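Local coordinates for thymidylate synthase thyX (Helicobacter pylori, PDB 3N3Y), which probably catalyses the FAD-dependent reductive methylation of dUMP to dTMP, with methylenetetrahydrofolate as methyl donor and NADPH as reductant, at residues E104-L109 and N139-L144; V134-N139 and A157-Y162. All coordinates share one frame; numbering follows the deposited sequence.

Interaction 1: residues E104-L109 and N139-L144; sequences ESFLPL and NLRVLL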
loop_
_atom_site.group_PDB
_atom_site.type_symbol
_atom_site.label_atom_id
_atom_site.label_comp_id
_atom_site.label_asym_id
_atom_site.label_seq_id
_atom_site.Cartn_x
_atom_site.Cartn_y
_atom_site.Cartn_z
ATOM N N GLU A 104 33.592 23.661 -15.275
ATOM C CA GLU A 104 34.240 23.897 -16.570
ATOM C C GLU A 104 33.780 22.891 -17.605
ATOM O O GLU A 104 33.359 21.789 -17.255
ATOM C CB GLU A 104 35.772 23.803 -16.466
ATOM C CG GLU A 104 36.396 24.632 -15.364
ATOM C CD GLU A 104 35.788 26.019 -15.269
ATOM O OE1 GLU A 104 35.600 26.666 -16.329
ATOM O OE2 GLU A 104 35.497 26.458 -14.130
ATOM N N SER A 105 33.893 23.273 -18.878
ATOM C CA SER A 105 33.503 22.416 -19.993
ATOM C C SER A 105 34.110 21.024 -19.878
ATOM O O SER A 105 35.201 20.867 -19.345
ATOM C CB SER A 105 33.919 23.044 -21.325
ATOM O OG SER A 105 33.742 22.120 -22.383
ATOM N N PHE A 106 33.396 20.020 -20.380
ATOM C CA PHE A 106 33.913 18.648 -20.411
ATOM C C PHE A 106 34.480 18.286 -21.793
ATOM O O PHE A 106 34.925 17.158 -22.015
ATOM C CB PHE A 106 32.825 17.651 -19.999
ATOM C CG PHE A 106 32.270 17.888 -18.614
ATOM C CD1 PHE A 106 32.951 17.438 -17.492
ATOM C CD2 PHE A 106 31.071 18.566 -18.436
ATOM C CE1 PHE A 106 32.451 17.659 -16.220
ATOM C CE2 PHE A 106 30.567 18.792 -17.166
ATOM C CZ PHE A 106 31.263 18.336 -16.057
ATOM N N LEU A 107 34.439 19.242 -22.722
ATOM C CA LEU A 107 35.047 19.077 -24.042
ATOM C C LEU A 107 36.391 19.807 -24.091
ATOM O O LEU A 107 36.543 20.870 -23.495
ATOM C CB LEU A 107 34.125 19.612 -25.138
ATOM C CG LEU A 107 32.717 19.015 -25.155
ATOM C CD1 LEU A 107 31.859 19.640 -26.266
ATOM C CD2 LEU A 107 32.778 17.501 -25.295
ATOM N N PRO A 108 37.370 19.233 -24.800
ATOM C CA PRO A 108 37.189 18.017 -25.590
ATOM C C PRO A 108 37.232 16.781 -24.714
ATOM O O PRO A 108 37.770 16.816 -23.606
ATOM C CB PRO A 108 38.400 18.037 -26.520
ATOM C CG PRO A 108 39.467 18.669 -25.690
ATOM C CD PRO A 108 38.771 19.696 -24.820
ATOM N N LEU A 109 36.648 15.700 -25.207
ATOM C CA LEU A 109 36.731 14.423 -24.526
ATOM C C LEU A 109 38.192 14.056 -24.432
ATOM O O LEU A 109 38.942 14.202 -25.400
ATOM C CB LEU A 109 35.978 13.346 -25.310
ATOM C CG LEU A 109 34.484 13.606 -25.534
ATOM C CD1 LEU A 109 33.795 12.385 -26.123
ATOM C CD2 LEU A 109 33.811 14.024 -24.231
ATOM N N ASN A 139 26.086 19.490 -23.298
ATOM C CA ASN A 139 24.938 20.285 -23.748
ATOM C C ASN A 139 24.069 20.800 -22.599
ATOM O O ASN A 139 23.620 21.951 -22.627
ATOM C CB ASN A 139 24.095 19.523 -24.764
ATOM C CG ASN A 139 24.777 19.433 -26.118
ATOM O OD1 ASN A 139 24.528 18.521 -26.911
ATOM N ND2 ASN A 139 25.654 20.373 -26.376
ATOM N N LEU A 140 23.845 19.949 -21.595
ATOM C CA LEU A 140 23.080 20.323 -20.408
ATOM C C LEU A 140 23.776 21.464 -19.675
ATOM O O LEU A 140 23.138 22.429 -19.258
ATOM C CB LEU A 140 22.942 19.124 -19.461
ATOM C CG LEU A 140 22.061 19.285 -18.209
ATOM C CD1 LEU A 140 20.644 19.659 -18.609
ATOM C CD2 LEU A 140 22.062 18.023 -17.331
ATOM N N ARG A 141 25.093 21.341 -19.520
ATOM C CA ARG A 141 25.888 22.372 -18.859
ATOM C C ARG A 141 25.748 23.708 -19.582
ATOM O O ARG A 141 25.512 24.734 -18.956
ATOM C CB ARG A 141 27.367 21.983 -18.762
ATOM C CG ARG A 141 28.172 22.965 -17.935
ATOM C CD ARG A 141 29.652 22.886 -18.201
ATOM N NE ARG A 141 30.016 23.233 -19.577
ATOM C CZ ARG A 141 30.241 24.471 -20.012
ATOM N NH1 ARG A 141 30.118 25.506 -19.190
ATOM N NH2 ARG A 141 30.582 24.676 -21.277
ATOM N N VAL A 142 25.878 23.681 -20.904
ATOM C CA VAL A 142 25.694 24.879 -21.709
ATOM C C VAL A 142 24.303 25.531 -21.533
ATOM O O VAL A 142 24.206 26.748 -21.370
ATOM C CB VAL A 142 26.015 24.603 -23.192
ATOM C CG1 VAL A 142 25.567 25.759 -24.082
ATOM C CG2 VAL A 142 27.525 24.332 -23.363
ATOM N N LEU A 143 23.235 24.733 -21.547
ATOM C CA LEU A 143 21.887 25.280 -21.388
ATOM C C LEU A 143 21.770 26.071 -20.102
ATOM O O LEU A 143 21.203 27.164 -20.076
ATOM C CB LEU A 143 20.834 24.173 -21.379
ATOM C CG LEU A 143 20.644 23.405 -22.690
ATOM C CD1 LEU A 143 19.735 22.191 -22.456
ATOM C CD2 LEU A 143 20.100 24.310 -23.785
ATOM N N LEU A 144 22.312 25.498 -19.036
ATOM C CA LEU A 144 22.240 26.085 -17.707
ATOM C C LEU A 144 23.180 27.270 -17.495
ATOM O O LEU A 144 22.872 28.179 -16.718
ATOM C CB LEU A 144 22.584 25.022 -16.663
ATOM C CG LEU A 144 21.628 23.844 -16.551
ATOM C CD1 LEU A 144 22.272 22.732 -15.753
ATOM C CD2 LEU A 144 20.328 24.291 -15.917
#

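Interaction 2: residues V134-N139 and A157-Y162; sequences VLALEN and AMPESY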
loop_
_atom_site.group_PDB
_atom_site.type_symbol
_atom_site.label_atom_id
_atom_site.label_comp_id
_atom_site.label_asym_id
_atom_site.label_seq_id
_atom_site.Cartn_x
_atom_site.Cartn_y
_atom_site.Cartn_z
ATOM N N VAL A 134 28.565 11.991 -21.785
ATOM C CA VAL A 134 29.325 13.226 -21.583
ATOM C C VAL A 134 28.920 14.321 -22.576
ATOM O O VAL A 134 28.748 15.474 -22.189
ATOM C CB VAL A 134 30.840 12.979 -21.648
ATOM C CG1 VAL A 134 31.624 14.287 -21.365
ATOM C CG2 VAL A 134 31.223 11.876 -20.639
ATOM N N LEU A 135 28.733 13.959 -23.843
ATOM C CA LEU A 135 28.233 14.927 -24.817
ATOM C C LEU A 135 26.923 15.550 -24.327
ATOM O O LEU A 135 26.754 16.769 -24.369
ATOM C CB LEU A 135 28.053 14.295 -26.209
ATOM C CG LEU A 135 29.332 13.716 -26.834
ATOM C CD1 LEU A 135 29.185 13.463 -28.341
ATOM C CD2 LEU A 135 30.545 14.610 -26.560
ATOM N N ALA A 136 26.009 14.699 -23.855
ATOM C CA ALA A 136 24.706 15.139 -23.350
ATOM C C ALA A 136 24.869 16.015 -22.122
ATOM O O ALA A 136 24.162 17.007 -21.962
ATOM C CB ALA A 136 23.814 13.937 -23.037
ATOM N N LEU A 137 25.803 15.636 -21.257
ATOM C CA LEU A 137 26.074 16.388 -20.044
ATOM C C LEU A 137 26.613 17.763 -20.395
ATOM O O LEU A 137 26.235 18.760 -19.781
ATOM C CB LEU A 137 27.065 15.642 -19.135
ATOM C CG LEU A 137 27.490 16.370 -17.850
ATOM C CD1 LEU A 137 26.347 16.438 -16.851
ATOM C CD2 LEU A 137 28.684 15.703 -17.209
ATOM N N GLU A 138 27.495 17.812 -21.393
ATOM C CA GLU A 138 28.043 19.082 -21.863
ATOM C C GLU A 138 26.944 20.001 -22.419
ATOM O O GLU A 138 26.867 21.158 -22.038
ATOM C CB GLU A 138 29.180 18.865 -22.879
ATOM C CG GLU A 138 29.799 20.161 -23.420
ATOM C CD GLU A 138 30.497 21.011 -22.345
ATOM O OE1 GLU A 138 30.764 20.501 -21.232
ATOM O OE2 GLU A 138 30.789 22.195 -22.623
ATOM N N ASN A 139 26.086 19.490 -23.298
ATOM C CA ASN A 139 24.938 20.285 -23.748
ATOM C C ASN A 139 24.069 20.800 -22.599
ATOM O O ASN A 139 23.620 21.951 -22.627
ATOM C CB ASN A 139 24.095 19.523 -24.764
ATOM C CG ASN A 139 24.777 19.433 -26.118
ATOM O OD1 ASN A 139 24.528 18.521 -26.911
ATOM N ND2 ASN A 139 25.654 20.373 -26.376
ATOM N N ALA A 157 16.897 17.905 -21.328
ATOM C CA ALA A 157 18.078 17.514 -22.088
ATOM C C ALA A 157 18.985 16.554 -21.314
ATOM O O ALA A 157 20.007 16.131 -21.809
ATOM C CB ALA A 157 18.858 18.747 -22.498
ATOM N N MET A 158 18.619 16.229 -20.086
ATOM C CA MET A 158 19.488 15.445 -19.231
ATOM C C MET A 158 19.487 13.950 -19.607
ATOM O O MET A 158 18.435 13.370 -19.862
ATOM C CB MET A 158 19.057 15.655 -17.784
ATOM C CG MET A 158 19.754 14.811 -16.752
ATOM S SD MET A 158 19.152 15.265 -15.114
ATOM C CE MET A 158 17.399 14.965 -15.318
ATOM N N PRO A 159 20.673 13.321 -19.645
ATOM C CA PRO A 159 20.722 11.895 -19.968
ATOM C C PRO A 159 20.324 11.050 -18.752
ATOM O O PRO A 159 20.467 11.493 -17.607
ATOM C CB PRO A 159 22.198 11.679 -20.288
ATOM C CG PRO A 159 22.882 12.559 -19.303
ATOM C CD PRO A 159 22.007 13.833 -19.286
ATOM N N GLU A 160 19.842 9.841 -18.997
ATOM C CA GLU A 160 19.446 8.950 -17.904
ATOM C C GLU A 160 20.616 8.490 -17.035
ATOM O O GLU A 160 20.408 8.046 -15.918
ATOM C CB GLU A 160 18.699 7.735 -18.444
ATOM C CG GLU A 160 17.495 8.095 -19.271
ATOM C CD GLU A 160 16.207 7.673 -18.610
ATOM O OE1 GLU A 160 16.143 6.509 -18.142
ATOM O OE2 GLU A 160 15.261 8.496 -18.570
ATOM N N SER A 161 21.840 8.599 -17.533
ATOM C CA SER A 161 22.984 8.211 -16.730
ATOM C C SER A 161 23.332 9.257 -15.675
ATOM O O SER A 161 24.255 9.072 -14.895
ATOM C CB SER A 161 24.196 7.912 -17.609
ATOM O OG SER A 161 24.492 9.016 -18.436
ATOM N N TYR A 162 22.596 10.357 -15.650
ATOM C CA TYR A 162 22.853 11.399 -14.672
ATOM C C TYR A 162 22.678 10.871 -13.242
ATOM O O TYR A 162 21.708 10.184 -12.936
ATOM C CB TYR A 162 21.917 12.570 -14.892
ATOM C CG TYR A 162 22.424 13.830 -14.249
ATOM C CD1 TYR A 162 22.060 14.175 -12.954
ATOM C CD2 TYR A 162 23.292 14.674 -14.936
ATOM C CE1 TYR A 162 22.545 15.339 -12.364
ATOM C CE2 TYR A 162 23.777 15.830 -14.355
ATOM C CZ TYR A 162 23.405 16.157 -13.077
ATOM O OH TYR A 162 23.893 17.318 -12.527
HETATM O O HOH W 1 21.913 17.211 -23.369
#

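Interaction 1: residues E104-L109 and N139-L144
Arg141 leaves its helix with CG anti to the backbone N (chi1 -173°), runs on extended through chi2, and then bends at chi3 (63°), a kink that lays the guanidinium flat against the backbone of Ser105. One face of the group receives the main chain: Ser105 N stands 3.9 Å above its plane over the centre, and Ser105 CA comes within 3.6 Å of Arg141 NE. On the seryl side chain it is CB that touches, 3.7 Å from Arg141 NH2. The hydroxyl is turned to other work, with OG taking the N-H of Leu107 in an ST turn (OG to Leu107 N 3.0 Å, 157° at the hydrogen). Closer to the helix, the methylene CD of Arg141 sits beside Glu104 O at 4.0 Å and meets Phe106 CE2 obliquely at 4.3 Å.

No hydrogen bond crosses between the two segments. The charge of Arg141 is met instead by Glu138, one turn earlier on the same helix, through a salt bridge to NH2; the other carboxylate oxygen of Glu138 accepts from Phe106 N. One acid thereby holds both the arginine and the loop it packs on.

This is structural packing away from the dUMP and FAD sites. It seats the loop between helices 93-96 and 111-117 on helix 127-145. Arg116 of helix 111-117 binds the carbonyls of Glu104 and Ser105, while the Phe106 ring reaches between that helix and Val134 and Leu137 of helix 127-145.

Interaction 2: residues V134-N139 and A157-Y162
Helix 127-145 passes a loop that ends in a type I beta turn from Pro159 to Tyr162, the two backbones coming nearest at Ala136 and Pro159, whose CA atoms are 6.2 Å apart. The turn, closed by Tyr162 N to Pro159 O, leads straight into strand 163-171 of the antiparallel sheet of this ThyX fold, so the contact packs a helix against the entrance to a sheet strand.

Ala136 points its methyl at the pyrrolidine ring, where CB lies 3.9 Å from Pro159 CB and almost as near to CG and CD, so the methyl is in contact with three carbons of the ring. The next residue, Leu137, sends CD1 to the edge of the Tyr162 ring, near the ring plane, and touches CE2 at 3.6 Å; the two side chains cross at about a right angle. Tyr162 gets there with CG anti to its backbone nitrogen (chi1 -161°), which brings the CE2 edge of the ring to Leu137.

All the touching residues are buried. The phenol OH of Tyr162 finds its partner in Glu99, and the ring also packs on Arg74, a residue that binds dUMP, with the nucleotide itself about 8 Å from the tyrosine side chain at the nearest atoms. The loop faces a neighbouring subunit as well: Glu160 forms a salt bridge with Arg74 of that second subunit, and Ser161 OG hydrogen-bonds to Tyr156 O of the second subunit.

Between the segments the polar link is a water within hydrogen-bonding distance of both Ala136 O and Ala157 O, 2.7 Å from each.

In the fold
Helix 127-145 serves both contacts: its 134-139 part belongs to interaction 2, its 139-144 part to interaction 1, with Asn139 common to the two. Their centres are about 9 Å apart. Along the chain the segments alternate, 104-109, 134-139, 139-144, 157-162. A direct link ties them further: Leu143 CD1 packs on Ala157 CB at 3.6 Å. Both contacts touch the second subunit, where Met132 of that subunit meets Asn139. Interaction 2 lies nearer the dUMP site, and interaction 1 farther from the chain's centre. One helix thereby joins the outlying loop 104-109 to the loop that carries Tyr162 toward the dUMP site, and to the second subunit.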